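Halotolerant alpha-type carbonic anhydrase (dCA II) (Dunaliella salina, PDB 1Y7W) catalyses the reversible hydration of carbon dioxide to bicarbonate at a zinc site, as an alpha-type carbonic anhydrase of a salt-tolerant alga. Local coordinates at residues A167-M172 with H243-P248; M172-E177 with P248-R253; A225-S230 with G282-Y287. One frame throughout, in Å; residues are numbered along the deposited sequence.

Contact 1 of 3, residues A167-M172 with H243-P248; sequences AVIGIM and HVFTTP
The carbonyl oxygen of Val168 accepts two hydrogen bonds from one residue, His243. The backbone N of His243 reaches Val168 O at 2.9 Å, nearly in line with the C=O. The ring atom ND1 of His243 lies 3.2 Å from Val168 O and comes from above the carbonyl plane. The oxygen itself lies in the imidazole plane, which should fix the rotation of the ring. CG of His243 is anti to its carbonyl carbon (chi1 -50°), which sets it beside the residue's own backbone N. CE1 of His243 touches CB of Ala167.

The two strands run parallel. Gly170 N donates to His243 O at 2.7 Å, and Phe245 N to Gly170 O. On the face that carries Ile169 and His243, CG2 of Ile169 packs tightly on CE2 of the Phe245 ring at 3.4 Å. Beyond Phe245 the direct pairing lapses. Water 1 fills the break: it accepts from Met172 N and donates to Phe245 O and Thr247 O. The chains meet again where CB of Met172 touches CB of Pro248 at 3.9 Å.

This is the buried middle of the large mixed sheet of the carbonic anhydrase fold. Val168 packs on the zinc ligand His150 of strand 147-155, which borders 166-175 on the other side. Tyr224 of strand 224-229 meets the rings of His243 and Phe245.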
ATOM      1  N   ALA A 167      -6.880  -5.715  -4.952  1.00 13.28           N
ATOM      2  CA  ALA A 167      -5.612  -6.470  -4.846  1.00 13.91           C
ATOM      3  C   ALA A 167      -4.608  -5.422  -4.434  1.00 15.20           C
ATOM      4  O   ALA A 167      -4.543  -4.354  -5.075  1.00 15.97           O
ATOM      5  CB  ALA A 167      -5.212  -7.053  -6.192  1.00 16.12           C
ATOM      6  N   VAL A 168      -3.845  -5.669  -3.364  1.00 13.42           N
ATOM      7  CA  VAL A 168      -2.881  -4.658  -2.955  1.00 14.79           C
ATOM      8  C   VAL A 168      -1.472  -5.271  -2.916  1.00 14.72           C
ATOM      9  O   VAL A 168      -1.278  -6.429  -2.462  1.00 16.79           O
ATOM     10  CB  VAL A 168      -3.261  -4.019  -1.575  1.00 15.67           C
ATOM     11  CG1 VAL A 168      -2.118  -3.010  -1.100  1.00 15.59           C
ATOM     12  CG2 VAL A 168      -4.636  -3.300  -1.713  1.00 17.69           C
ATOM     13  N   ILE A 169      -0.512  -4.483  -3.388  1.00 14.52           N
ATOM     14  CA  ILE A 169       0.865  -4.905  -3.414  1.00 15.11           C
ATOM     15  C   ILE A 169       1.558  -4.139  -2.309  1.00 15.81           C
ATOM     16  O   ILE A 169       1.423  -2.926  -2.231  1.00 17.11           O
ATOM     17  CB  ILE A 169       1.490  -4.594  -4.771  1.00 15.13           C
ATOM     18  CG1 ILE A 169       0.929  -5.638  -5.769  1.00 16.24           C
ATOM     19  CG2 ILE A 169       2.992  -4.675  -4.714  1.00 16.32           C
ATOM     20  CD1 ILE A 169       1.210  -5.372  -7.263  1.00 16.83           C
ATOM     21  N   GLY A 170       2.275  -4.850  -1.450  1.00 15.62           N
ATOM     22  CA  GLY A 170       2.919  -4.169  -0.331  1.00 15.45           C
ATOM     23  C   GLY A 170       4.408  -4.275  -0.556  1.00 16.04           C
ATOM     24  O   GLY A 170       4.870  -5.378  -0.805  1.00 17.23           O
ATOM     25  N   ILE A 171       5.130  -3.159  -0.468  1.00 16.78           N
ATOM     26  CA  ILE A 171       6.572  -3.123  -0.690  1.00 16.16           C
ATOM     27  C   ILE A 171       7.248  -2.465   0.513  1.00 17.93           C
ATOM     28  O   ILE A 171       6.865  -1.378   0.897  1.00 16.84           O
ATOM     29  CB  ILE A 171       6.881  -2.319  -1.969  1.00 18.28           C
ATOM     30  CG1 ILE A 171       6.342  -3.129  -3.182  1.00 19.65           C
ATOM     31  CG2 ILE A 171       8.431  -2.108  -2.165  1.00 18.71           C
ATOM     32  CD1 ILE A 171       6.154  -2.283  -4.482  1.00 18.99           C
ATOM     33  N   MET A 172       8.264  -3.143   1.084  1.00 17.98           N
ATOM     34  CA  MET A 172       8.985  -2.622   2.262  1.00 16.34           C
ATOM     35  C   MET A 172      10.268  -1.873   1.885  1.00 16.11           C
ATOM     36  O   MET A 172      10.868  -2.130   0.841  1.00 14.80           O
ATOM     37  CB  MET A 172       9.424  -3.807   3.147  1.00 17.80           C
ATOM     38  CG  MET A 172       8.283  -4.694   3.578  1.00 18.44           C
ATOM     39  SD  MET A 172       7.173  -3.726   4.636  1.00 17.90           S
ATOM     40  CE  MET A 172       6.160  -5.052   5.353  1.00 16.54           C
ATOM     41  N   HIS A 243      -0.476  -8.977  -1.464  1.00 15.24           N
ATOM     42  CA  HIS A 243       0.756  -9.497  -2.073  1.00 13.70           C
ATOM     43  C   HIS A 243       1.877  -8.683  -1.391  1.00 17.25           C
ATOM     44  O   HIS A 243       2.165  -7.558  -1.781  1.00 17.98           O
ATOM     45  CB  HIS A 243       0.776  -9.255  -3.593  1.00 14.91           C
ATOM     46  CG  HIS A 243      -0.464  -9.702  -4.308  1.00 15.75           C
ATOM     47  ND1 HIS A 243      -1.680  -9.058  -4.169  1.00 14.20           N
ATOM     48  CD2 HIS A 243      -0.688 -10.751  -5.136  1.00 14.93           C
ATOM     49  CE1 HIS A 243      -2.600  -9.708  -4.861  1.00 16.49           C
ATOM     50  NE2 HIS A 243      -2.029 -10.737  -5.454  1.00 16.65           N
ATOM     51  N   VAL A 244       2.495  -9.240  -0.356  1.00 16.68           N
ATOM     52  CA  VAL A 244       3.549  -8.534   0.361  1.00 18.61           C
ATOM     53  C   VAL A 244       4.937  -9.038  -0.077  1.00 17.65           C
ATOM     54  O   VAL A 244       5.295 -10.166   0.228  1.00 16.49           O
ATOM     55  CB  VAL A 244       3.353  -8.726   1.875  1.00 18.22           C
ATOM     56  CG1 VAL A 244       4.396  -7.933   2.630  1.00 19.95           C
ATOM     57  CG2 VAL A 244       1.964  -8.254   2.259  1.00 18.13           C
ATOM     58  N   PHE A 245       5.671  -8.224  -0.849  1.00 16.96           N
ATOM     59  CA  PHE A 245       7.004  -8.598  -1.328  1.00 18.32           C
ATOM     60  C   PHE A 245       7.951  -8.668  -0.165  1.00 18.17           C
ATOM     61  O   PHE A 245       8.018  -7.758   0.598  1.00 17.11           O
ATOM     62  CB  PHE A 245       7.463  -7.587  -2.378  1.00 19.56           C
ATOM     63  CG  PHE A 245       6.706  -7.753  -3.649  1.00 22.40           C
ATOM     64  CD1 PHE A 245       7.289  -8.417  -4.730  1.00 24.44           C
ATOM     65  CD2 PHE A 245       5.341  -7.419  -3.705  1.00 24.24           C
ATOM     66  CE1 PHE A 245       6.529  -8.757  -5.884  1.00 24.32           C
ATOM     67  CE2 PHE A 245       4.552  -7.747  -4.833  1.00 25.10           C
ATOM     68  CZ  PHE A 245       5.160  -8.417  -5.935  1.00 26.96           C
ATOM     69  N   THR A 246       8.731  -9.734  -0.105  1.00 19.14           N
ATOM     70  CA  THR A 246       9.623  -9.935   1.022  1.00 21.32           C
ATOM     71  C   THR A 246      11.047  -9.385   0.883  1.00 21.84           C
ATOM     72  O   THR A 246      11.765  -9.380   1.845  1.00 22.83           O
ATOM     73  CB  THR A 246       9.588 -11.454   1.404  1.00 21.11           C
ATOM     74  OG1 THR A 246       9.881 -12.249   0.258  1.00 21.65           O
ATOM     75  CG2 THR A 246       8.177 -11.817   1.895  1.00 23.24           C
ATOM     76  N   THR A 247      11.440  -8.902  -0.290  1.00 20.57           N
ATOM     77  CA  THR A 247      12.745  -8.290  -0.462  1.00 22.27           C
ATOM     78  C   THR A 247      12.503  -6.796  -0.403  1.00 21.20           C
ATOM     79  O   THR A 247      11.755  -6.234  -1.217  1.00 20.03           O
ATOM     80  CB  THR A 247      13.330  -8.610  -1.827  1.00 24.63           C
ATOM     81  OG1 THR A 247      13.400 -10.034  -1.986  1.00 25.22           O
ATOM     82  CG2 THR A 247      14.702  -7.972  -1.967  1.00 24.94           C
ATOM     83  N   PRO A 248      13.129  -6.120   0.561  1.00 20.59           N
ATOM     84  CA  PRO A 248      12.909  -4.676   0.651  1.00 19.54           C
ATOM     85  C   PRO A 248      13.737  -3.781  -0.255  1.00 20.18           C
ATOM     86  O   PRO A 248      14.746  -4.201  -0.840  1.00 20.47           O
ATOM     87  CB  PRO A 248      13.198  -4.357   2.130  1.00 18.46           C
ATOM     88  CG  PRO A 248      14.187  -5.426   2.543  1.00 21.91           C
ATOM     89  CD  PRO A 248      13.964  -6.648   1.670  1.00 21.36           C
TER
HETATM   90  O   HOH W   1       9.238  -5.516  -0.200  1.00 18.31           O

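Contact 2 of 3, residues M172-E177 with P248-R253; sequences MYKYSE and PREVTR
The ring of Tyr173 and the side chain of Arg249 lie side by side and point the same way. CB of Arg249 presses on the ring at CD2 of Tyr173, 3.4 Å away, and CD of Arg249 meets CE2. The Arg249 guanidinium passes on to Asp180, in a salt bridge, and to the carbonyls of Thr215, Leu217 and Leu218. At the root of the Tyr173 side chain, CG1 of Val251 fits against CB at 3.7 Å. This methyl sits between the backbone N and carbonyl carbon of its own residue (chi1 63°), where it also meets CD1 of Tyr175.

The backbones form a parallel ladder in the central sheet of the fold. Arg249 N donates to Met172 O, Lys174 N to Arg249 O, Val251 N to Lys174 O and Ser176 N to Val251 O. The short segments are strongly twisted, 48° apart in direction. Strand 240-251 resumes here after its break and leads into helix 253-266, with Thr252 as N-cap, its OG1 bonded to Gln255 N.

On the opposite face, CG and CD of Lys174 cross CG of Pro248 at a slant, each 4.1 Å away. Glu250 runs beside Lys174, but its OE2 bonds to OG of Ser176 at 2.6 Å, met from above the carboxylate plane. CB of Ser176 nestles against CB of Glu250. At the far end, the guanidinium of Arg253 lies flat on the Tyr175 ring, centres 4.0 Å apart and planes at 6°. This cation-pi stack puts NE over the ring centre.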
ATOM      1  N   MET A 172       8.264  -3.143   1.084  1.00 17.98           N
ATOM      2  CA  MET A 172       8.985  -2.622   2.262  1.00 16.34           C
ATOM      3  C   MET A 172      10.268  -1.873   1.885  1.00 16.11           C
ATOM      4  O   MET A 172      10.868  -2.130   0.841  1.00 14.80           O
ATOM      5  CB  MET A 172       9.424  -3.807   3.147  1.00 17.80           C
ATOM      6  CG  MET A 172       8.283  -4.694   3.578  1.00 18.44           C
ATOM      7  SD  MET A 172       7.173  -3.726   4.636  1.00 17.90           S
ATOM      8  CE  MET A 172       6.160  -5.052   5.353  1.00 16.54           C
ATOM      9  N   TYR A 173      10.702  -0.989   2.776  1.00 16.20           N
ATOM     10  CA  TYR A 173      11.964  -0.294   2.613  1.00 15.82           C
ATOM     11  C   TYR A 173      12.704  -0.472   3.932  1.00 17.74           C
ATOM     12  O   TYR A 173      12.110  -0.228   4.978  1.00 19.14           O
ATOM     13  CB  TYR A 173      11.796   1.195   2.431  1.00 16.37           C
ATOM     14  CG  TYR A 173      11.077   1.568   1.171  1.00 17.29           C
ATOM     15  CD1 TYR A 173       9.687   1.361   1.053  1.00 17.60           C
ATOM     16  CD2 TYR A 173      11.786   2.114   0.074  1.00 20.19           C
ATOM     17  CE1 TYR A 173       9.016   1.694  -0.170  1.00 18.87           C
ATOM     18  CE2 TYR A 173      11.134   2.447  -1.131  1.00 19.19           C
ATOM     19  CZ  TYR A 173       9.752   2.230  -1.241  1.00 20.84           C
ATOM     20  OH  TYR A 173       9.130   2.529  -2.440  1.00 20.95           O
ATOM     21  N   LYS A 174      13.940  -0.952   3.873  1.00 18.74           N
ATOM     22  CA  LYS A 174      14.756  -1.064   5.088  1.00 19.63           C
ATOM     23  C   LYS A 174      15.725   0.144   5.167  1.00 20.13           C
ATOM     24  O   LYS A 174      16.128   0.735   4.137  1.00 20.17           O
ATOM     25  CB  LYS A 174      15.584  -2.356   5.074  1.00 20.92           C
ATOM     26  CG  LYS A 174      16.602  -2.443   3.954  1.00 23.64           C
ATOM     27  CD  LYS A 174      17.531  -3.663   4.130  1.00 27.00           C
ATOM     28  CE  LYS A 174      18.527  -3.769   2.944  1.00 28.92           C
ATOM     29  NZ  LYS A 174      19.396  -5.020   2.985  1.00 29.88           N
ATOM     30  N   TYR A 175      16.095   0.532   6.387  1.00 21.31           N
ATOM     31  CA  TYR A 175      17.025   1.641   6.527  1.00 23.49           C
ATOM     32  C   TYR A 175      18.361   1.148   5.956  1.00 24.91           C
ATOM     33  O   TYR A 175      18.780   0.013   6.171  1.00 23.69           O
ATOM     34  CB  TYR A 175      17.237   2.038   8.013  1.00 23.38           C
ATOM     35  CG  TYR A 175      16.200   3.000   8.547  1.00 22.26           C
ATOM     36  CD1 TYR A 175      15.918   4.181   7.877  1.00 20.70           C
ATOM     37  CD2 TYR A 175      15.489   2.720   9.723  1.00 22.46           C
ATOM     38  CE1 TYR A 175      14.946   5.065   8.361  1.00 20.63           C
ATOM     39  CE2 TYR A 175      14.499   3.620  10.212  1.00 19.84           C
ATOM     40  CZ  TYR A 175      14.248   4.776   9.509  1.00 19.64           C
ATOM     41  OH  TYR A 175      13.256   5.630   9.917  1.00 20.44           O
ATOM     42  N   SER A 176      19.034   2.036   5.264  1.00 27.12           N
ATOM     43  CA  SER A 176      20.297   1.700   4.633  1.00 30.46           C
ATOM     44  C   SER A 176      21.110   3.000   4.544  1.00 32.78           C
ATOM     45  O   SER A 176      20.570   4.070   4.824  1.00 31.72           O
ATOM     46  CB  SER A 176      19.980   1.158   3.244  1.00 29.12           C
ATOM     47  OG  SER A 176      21.066   1.264   2.371  1.00 30.86           O
ATOM     48  N   GLU A 177      22.394   2.918   4.188  1.00 35.51           N
ATOM     49  CA  GLU A 177      23.194   4.150   4.068  1.00 40.34           C
ATOM     50  C   GLU A 177      22.958   4.750   2.672  1.00 40.33           C
ATOM     51  O   GLU A 177      23.370   5.876   2.390  1.00 42.42           O
ATOM     52  CB  GLU A 177      24.700   3.846   4.312  1.00 42.93           C
ATOM     53  CG  GLU A 177      25.015   3.236   5.726  1.00 49.93           C
ATOM     54  CD  GLU A 177      25.687   1.802   5.698  1.00 54.20           C
ATOM     55  OE1 GLU A 177      26.958   1.704   5.708  1.00 55.89           O
ATOM     56  OE2 GLU A 177      24.940   0.768   5.670  1.00 55.47           O
ATOM     57  N   PRO A 248      13.129  -6.120   0.561  1.00 20.59           N
ATOM     58  CA  PRO A 248      12.909  -4.676   0.651  1.00 19.54           C
ATOM     59  C   PRO A 248      13.737  -3.781  -0.255  1.00 20.18           C
ATOM     60  O   PRO A 248      14.746  -4.201  -0.840  1.00 20.47           O
ATOM     61  CB  PRO A 248      13.198  -4.357   2.130  1.00 18.46           C
ATOM     62  CG  PRO A 248      14.187  -5.426   2.543  1.00 21.91           C
ATOM     63  CD  PRO A 248      13.964  -6.648   1.670  1.00 21.36           C
ATOM     64  N   ARG A 249      13.229  -2.572  -0.446  1.00 19.62           N
ATOM     65  CA  ARG A 249      13.997  -1.521  -1.114  1.00 20.12           C
ATOM     66  C   ARG A 249      14.783  -0.872   0.039  1.00 20.34           C
ATOM     67  O   ARG A 249      14.765  -1.415   1.151  1.00 22.63           O
ATOM     68  CB  ARG A 249      13.063  -0.495  -1.736  1.00 19.29           C
ATOM     69  CG  ARG A 249      12.740  -0.892  -3.185  1.00 20.92           C
ATOM     70  CD  ARG A 249      11.792   0.131  -3.815  1.00 25.07           C
ATOM     71  NE  ARG A 249      11.613  -0.189  -5.226  1.00 27.37           N
ATOM     72  CZ  ARG A 249      12.419   0.224  -6.199  1.00 30.69           C
ATOM     73  NH1 ARG A 249      12.156  -0.154  -7.457  1.00 30.93           N
ATOM     74  NH2 ARG A 249      13.450   1.050  -5.937  1.00 28.42           N
ATOM     75  N   GLU A 250      15.437   0.267  -0.200  1.00 20.97           N
ATOM     76  CA  GLU A 250      16.227   0.928   0.842  1.00 22.24           C
ATOM     77  C   GLU A 250      15.822   2.357   1.067  1.00 21.11           C
ATOM     78  O   GLU A 250      15.382   2.994   0.165  1.00 21.06           O
ATOM     79  CB  GLU A 250      17.731   0.874   0.466  1.00 26.80           C
ATOM     80  CG  GLU A 250      18.226  -0.579   0.401  1.00 32.08           C
ATOM     81  CD  GLU A 250      19.699  -0.716   0.023  1.00 37.38           C
ATOM     82  OE1 GLU A 250      20.088  -1.869  -0.275  1.00 39.52           O
ATOM     83  OE2 GLU A 250      20.446   0.304   0.033  1.00 37.33           O
ATOM     84  N   VAL A 251      16.016   2.878   2.271  1.00 21.57           N
ATOM     85  CA  VAL A 251      15.657   4.264   2.546  1.00 21.69           C
ATOM     86  C   VAL A 251      16.557   4.800   3.635  1.00 22.72           C
ATOM     87  O   VAL A 251      16.978   4.047   4.497  1.00 23.85           O
ATOM     88  CB  VAL A 251      14.160   4.375   3.002  1.00 20.07           C
ATOM     89  CG1 VAL A 251      13.939   3.632   4.279  1.00 17.43           C
ATOM     90  CG2 VAL A 251      13.758   5.810   3.145  1.00 21.55           C
ATOM     91  N   THR A 252      16.847   6.096   3.587  1.00 22.78           N
ATOM     92  CA  THR A 252      17.683   6.725   4.588  1.00 23.48           C
ATOM     93  C   THR A 252      16.871   7.536   5.552  1.00 24.70           C
ATOM     94  O   THR A 252      15.703   7.882   5.273  1.00 21.48           O
ATOM     95  CB  THR A 252      18.685   7.689   3.950  1.00 23.97           C
ATOM     96  OG1 THR A 252      17.983   8.753   3.325  1.00 24.76           O
ATOM     97  CG2 THR A 252      19.498   6.975   2.944  1.00 24.19           C
ATOM     98  N   ARG A 253      17.463   7.841   6.712  1.00 23.05           N
ATOM     99  CA  ARG A 253      16.727   8.667   7.648  1.00 25.40           C
ATOM    100  C   ARG A 253      16.466  10.028   6.997  1.00 24.19           C
ATOM    101  O   ARG A 253      15.454  10.672   7.261  1.00 22.48           O
ATOM    102  CB  ARG A 253      17.513   8.879   8.957  1.00 26.69           C
ATOM    103  CG  ARG A 253      17.178   7.910  10.044  1.00 29.75           C
ATOM    104  CD  ARG A 253      18.022   6.726   9.952  1.00 33.47           C
ATOM    105  NE  ARG A 253      17.927   5.808  11.108  1.00 35.33           N
ATOM    106  CZ  ARG A 253      18.589   4.654  11.134  1.00 34.78           C
ATOM    107  NH1 ARG A 253      18.483   3.823  12.158  1.00 35.26           N
ATOM    108  NH2 ARG A 253      19.401   4.365  10.118  1.00 33.84           N
TER
HETATM  109  O   HOH W   2      19.608   6.272   7.321  1.00 43.28           O

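Contact 3 of 3, residues A225-S230 with G282-Y287; sequences AGYDGS and GDREVY
Gly226 and Tyr287 form an antiparallel hydrogen-bonded pair, with Gly226 N to Tyr287 O at 2.9 Å and Tyr287 N to Gly226 O at 3.0 Å, and from there the chains splay apart.

Farther along, the side chain of Arg284 closes the distance. Its NH1 donates to Asp228 O at 2.9 Å in a fairly straight bond of 165°. The carbonyl oxygen lies in the guanidinium plane, and the donor lies in the carbonyl plane. The chain bends at chi3 (-73°), which turns NE out of the line of the chain. NH1 also sits near the plane of the Tyr227 ring, 3.6 Å from its edge atom CE2. The hydroxyl of Tyr227 bonds to His138 and Ser52. The other nitrogens of Arg284 bond to main-chain oxygens: NH2 to Asp280 and Gln51, NE to Leu281. An alanine in place of Arg284 would probably leave Asp228 O without this donor and the carbonyls of Gln51, Asp280 and Leu281 without the donors that Arg284 supplies.

Val286 bridges to the strand with both methyls. Its CG1 touches CB of Ala225 at 3.8 Å, and its CG2 faces CB of Tyr227. On the Tyr287 ring, CD1 lies 3.4 Å from Gly226 O, which sits at the ring edge. Water 3 spans the widening gap: it accepts from Asp228 N and donates to Glu285 O.

Strand 287-289 is an outermost strand of the sheet and pairs here with strand 224-229. On its other side 224-229 pairs with 240-251, where Tyr227 stacks on Trp242.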
ATOM      1  N   ALA A 225       4.600 -12.856  -0.354  1.00 18.53           N
ATOM      2  CA  ALA A 225       3.701 -13.650   0.462  1.00 17.77           C
ATOM      3  C   ALA A 225       2.282 -13.163   0.115  1.00 16.69           C
ATOM      4  O   ALA A 225       2.027 -11.971   0.175  1.00 18.08           O
ATOM      5  CB  ALA A 225       3.983 -13.385   1.930  1.00 16.32           C
ATOM      6  N   GLY A 226       1.378 -14.067  -0.205  1.00 16.27           N
ATOM      7  CA  GLY A 226       0.023 -13.665  -0.518  1.00 15.49           C
ATOM      8  C   GLY A 226      -0.987 -14.259   0.465  1.00 16.19           C
ATOM      9  O   GLY A 226      -0.825 -15.384   0.913  1.00 17.27           O
ATOM     10  N   TYR A 227      -2.056 -13.530   0.778  1.00 15.73           N
ATOM     11  CA  TYR A 227      -3.054 -14.086   1.686  1.00 17.63           C
ATOM     12  C   TYR A 227      -4.322 -13.258   1.516  1.00 17.75           C
ATOM     13  O   TYR A 227      -4.299 -12.177   0.846  1.00 17.77           O
ATOM     14  CB  TYR A 227      -2.557 -14.014   3.153  1.00 16.24           C
ATOM     15  CG  TYR A 227      -2.505 -12.618   3.749  1.00 15.61           C
ATOM     16  CD1 TYR A 227      -1.433 -11.746   3.516  1.00 16.77           C
ATOM     17  CD2 TYR A 227      -3.565 -12.163   4.551  1.00 16.21           C
ATOM     18  CE1 TYR A 227      -1.386 -10.454   4.069  1.00 16.17           C
ATOM     19  CE2 TYR A 227      -3.545 -10.868   5.119  1.00 19.17           C
ATOM     20  CZ  TYR A 227      -2.449 -10.019   4.874  1.00 17.55           C
ATOM     21  OH  TYR A 227      -2.458  -8.764   5.432  1.00 14.92           O
ATOM     22  N   ASP A 228      -5.425 -13.747   2.097  1.00 16.44           N
ATOM     23  CA  ASP A 228      -6.712 -13.048   2.007  1.00 16.73           C
ATOM     24  C   ASP A 228      -6.871 -12.063   3.187  1.00 17.87           C
ATOM     25  O   ASP A 228      -6.834 -12.470   4.356  1.00 18.39           O
ATOM     26  CB  ASP A 228      -7.865 -14.045   2.032  1.00 16.85           C
ATOM     27  CG  ASP A 228      -7.946 -14.923   0.760  1.00 22.09           C
ATOM     28  OD1 ASP A 228      -8.428 -16.071   0.904  1.00 23.30           O
ATOM     29  OD2 ASP A 228      -7.549 -14.493  -0.346  1.00 20.58           O
ATOM     30  N   GLY A 229      -7.063 -10.778   2.899  1.00 16.08           N
ATOM     31  CA  GLY A 229      -7.131  -9.854   4.011  1.00 15.59           C
ATOM     32  C   GLY A 229      -8.116  -8.734   3.855  1.00 17.88           C
ATOM     33  O   GLY A 229      -9.096  -8.850   3.149  1.00 16.86           O
ATOM     34  N   SER A 230      -7.771  -7.589   4.430  1.00 17.97           N
ATOM     35  CA  SER A 230      -8.656  -6.455   4.483  1.00 17.09           C
ATOM     36  C   SER A 230      -8.002  -5.115   4.242  1.00 17.21           C
ATOM     37  O   SER A 230      -6.785  -5.035   4.132  1.00 17.20           O
ATOM     38  CB  SER A 230      -9.249  -6.412   5.897  1.00 17.10           C
ATOM     39  OG  SER A 230      -8.351  -5.801   6.851  1.00 17.90           O
ATOM     40  N   GLY A 282      -5.791 -16.111  12.535  1.00 22.65           N
ATOM     41  CA  GLY A 282      -7.010 -16.902  12.610  1.00 24.19           C
ATOM     42  C   GLY A 282      -6.852 -18.235  11.922  1.00 24.00           C
ATOM     43  O   GLY A 282      -5.877 -18.940  12.144  1.00 26.60           O
ATOM     44  N   ASP A 283      -7.791 -18.595  11.053  1.00 26.18           N
ATOM     45  CA  ASP A 283      -7.614 -19.895  10.393  1.00 27.01           C
ATOM     46  C   ASP A 283      -6.999 -19.788   8.973  1.00 26.46           C
ATOM     47  O   ASP A 283      -6.906 -20.798   8.235  1.00 24.56           O
ATOM     48  CB  ASP A 283      -8.923 -20.664  10.380  1.00 31.82           C
ATOM     49  CG  ASP A 283      -9.971 -19.969   9.629  1.00 35.75           C
ATOM     50  OD1 ASP A 283     -11.098 -20.532   9.461  1.00 40.02           O
ATOM     51  OD2 ASP A 283      -9.679 -18.839   9.208  1.00 40.16           O
ATOM     52  N   ARG A 284      -6.531 -18.590   8.619  1.00 22.60           N
ATOM     53  CA  ARG A 284      -5.855 -18.361   7.335  1.00 21.58           C
ATOM     54  C   ARG A 284      -4.464 -18.916   7.287  1.00 21.86           C
ATOM     55  O   ARG A 284      -3.814 -19.075   8.357  1.00 23.28           O
ATOM     56  CB  ARG A 284      -5.721 -16.859   7.091  1.00 19.72           C
ATOM     57  CG  ARG A 284      -7.035 -16.155   6.936  1.00 18.64           C
ATOM     58  CD  ARG A 284      -6.882 -14.630   6.770  1.00 18.89           C
ATOM     59  NE  ARG A 284      -6.502 -13.994   8.061  1.00 17.72           N
ATOM     60  CZ  ARG A 284      -6.235 -12.706   8.211  1.00 18.34           C
ATOM     61  NH1 ARG A 284      -6.279 -11.890   7.164  1.00 17.61           N
ATOM     62  NH2 ARG A 284      -5.957 -12.207   9.419  1.00 15.83           N
ATOM     63  N   GLU A 285      -3.987 -19.221   6.082  1.00 19.71           N
ATOM     64  CA  GLU A 285      -2.578 -19.598   5.883  1.00 22.72           C
ATOM     65  C   GLU A 285      -2.054 -18.478   4.992  1.00 21.10           C
ATOM     66  O   GLU A 285      -2.849 -17.701   4.459  1.00 20.75           O
ATOM     67  CB  GLU A 285      -2.382 -20.935   5.151  1.00 25.28           C
ATOM     68  CG  GLU A 285      -2.891 -22.158   5.892  1.00 31.60           C
ATOM     69  CD  GLU A 285      -2.063 -22.515   7.110  1.00 34.28           C
ATOM     70  OE1 GLU A 285      -0.965 -21.918   7.290  1.00 37.07           O
ATOM     71  OE2 GLU A 285      -2.510 -23.406   7.900  1.00 37.95           O
ATOM     72  N   VAL A 286      -0.733 -18.370   4.864  1.00 19.38           N
ATOM     73  CA  VAL A 286      -0.124 -17.327   4.022  1.00 20.12           C
ATOM     74  C   VAL A 286       0.672 -18.171   3.042  1.00 21.14           C
ATOM     75  O   VAL A 286       1.253 -19.165   3.429  1.00 20.72           O
ATOM     76  CB  VAL A 286       0.765 -16.391   4.870  1.00 18.46           C
ATOM     77  CG1 VAL A 286       1.339 -15.228   3.983  1.00 20.40           C
ATOM     78  CG2 VAL A 286      -0.093 -15.759   6.006  1.00 16.58           C
ATOM     79  N   TYR A 287       0.729 -17.750   1.782  1.00 21.19           N
ATOM     80  CA  TYR A 287       1.379 -18.555   0.737  1.00 21.43           C
ATOM     81  C   TYR A 287       2.584 -17.850   0.140  1.00 22.09           C
ATOM     82  O   TYR A 287       2.632 -16.636   0.124  1.00 22.87           O
ATOM     83  CB  TYR A 287       0.302 -18.882  -0.334  1.00 21.74           C
ATOM     84  CG  TYR A 287      -0.941 -19.459   0.298  1.00 20.21           C
ATOM     85  CD1 TYR A 287      -1.941 -18.631   0.817  1.00 21.01           C
ATOM     86  CD2 TYR A 287      -1.083 -20.842   0.444  1.00 19.10           C
ATOM     87  CE1 TYR A 287      -3.055 -19.158   1.464  1.00 19.85           C
ATOM     88  CE2 TYR A 287      -2.183 -21.383   1.097  1.00 20.92           C
ATOM     89  CZ  TYR A 287      -3.157 -20.548   1.596  1.00 21.17           C
ATOM     90  OH  TYR A 287      -4.263 -21.096   2.135  1.00 24.35           O
TER
HETATM   91  O   HOH W   3      -5.231 -16.154   3.515  1.00 20.90           O

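How the contacts relate
All three contacts belong to one mixed sheet. Contacts 1 and 2 are successive parts of the same parallel pairing, strand 166-175 with strand 240-251. Their centres are 14 Å apart and they share Met172 and Pro248. Contact 3 joins strand 224-229 to the first residue of strand 287-289 and the loop before it, with its centre 13 Å from that of contact 1 and 26 Å from that of contact 2. Val244 N probably bonds to Ala225 O, which links contacts 1 and 3 directly. Along the chain the segments interleave: 167-177, then 225-230, then 243-253, then 282-287. Sequence-distant parts are thus tied into one sheet, from its buried middle near the zinc ion to an outer strand.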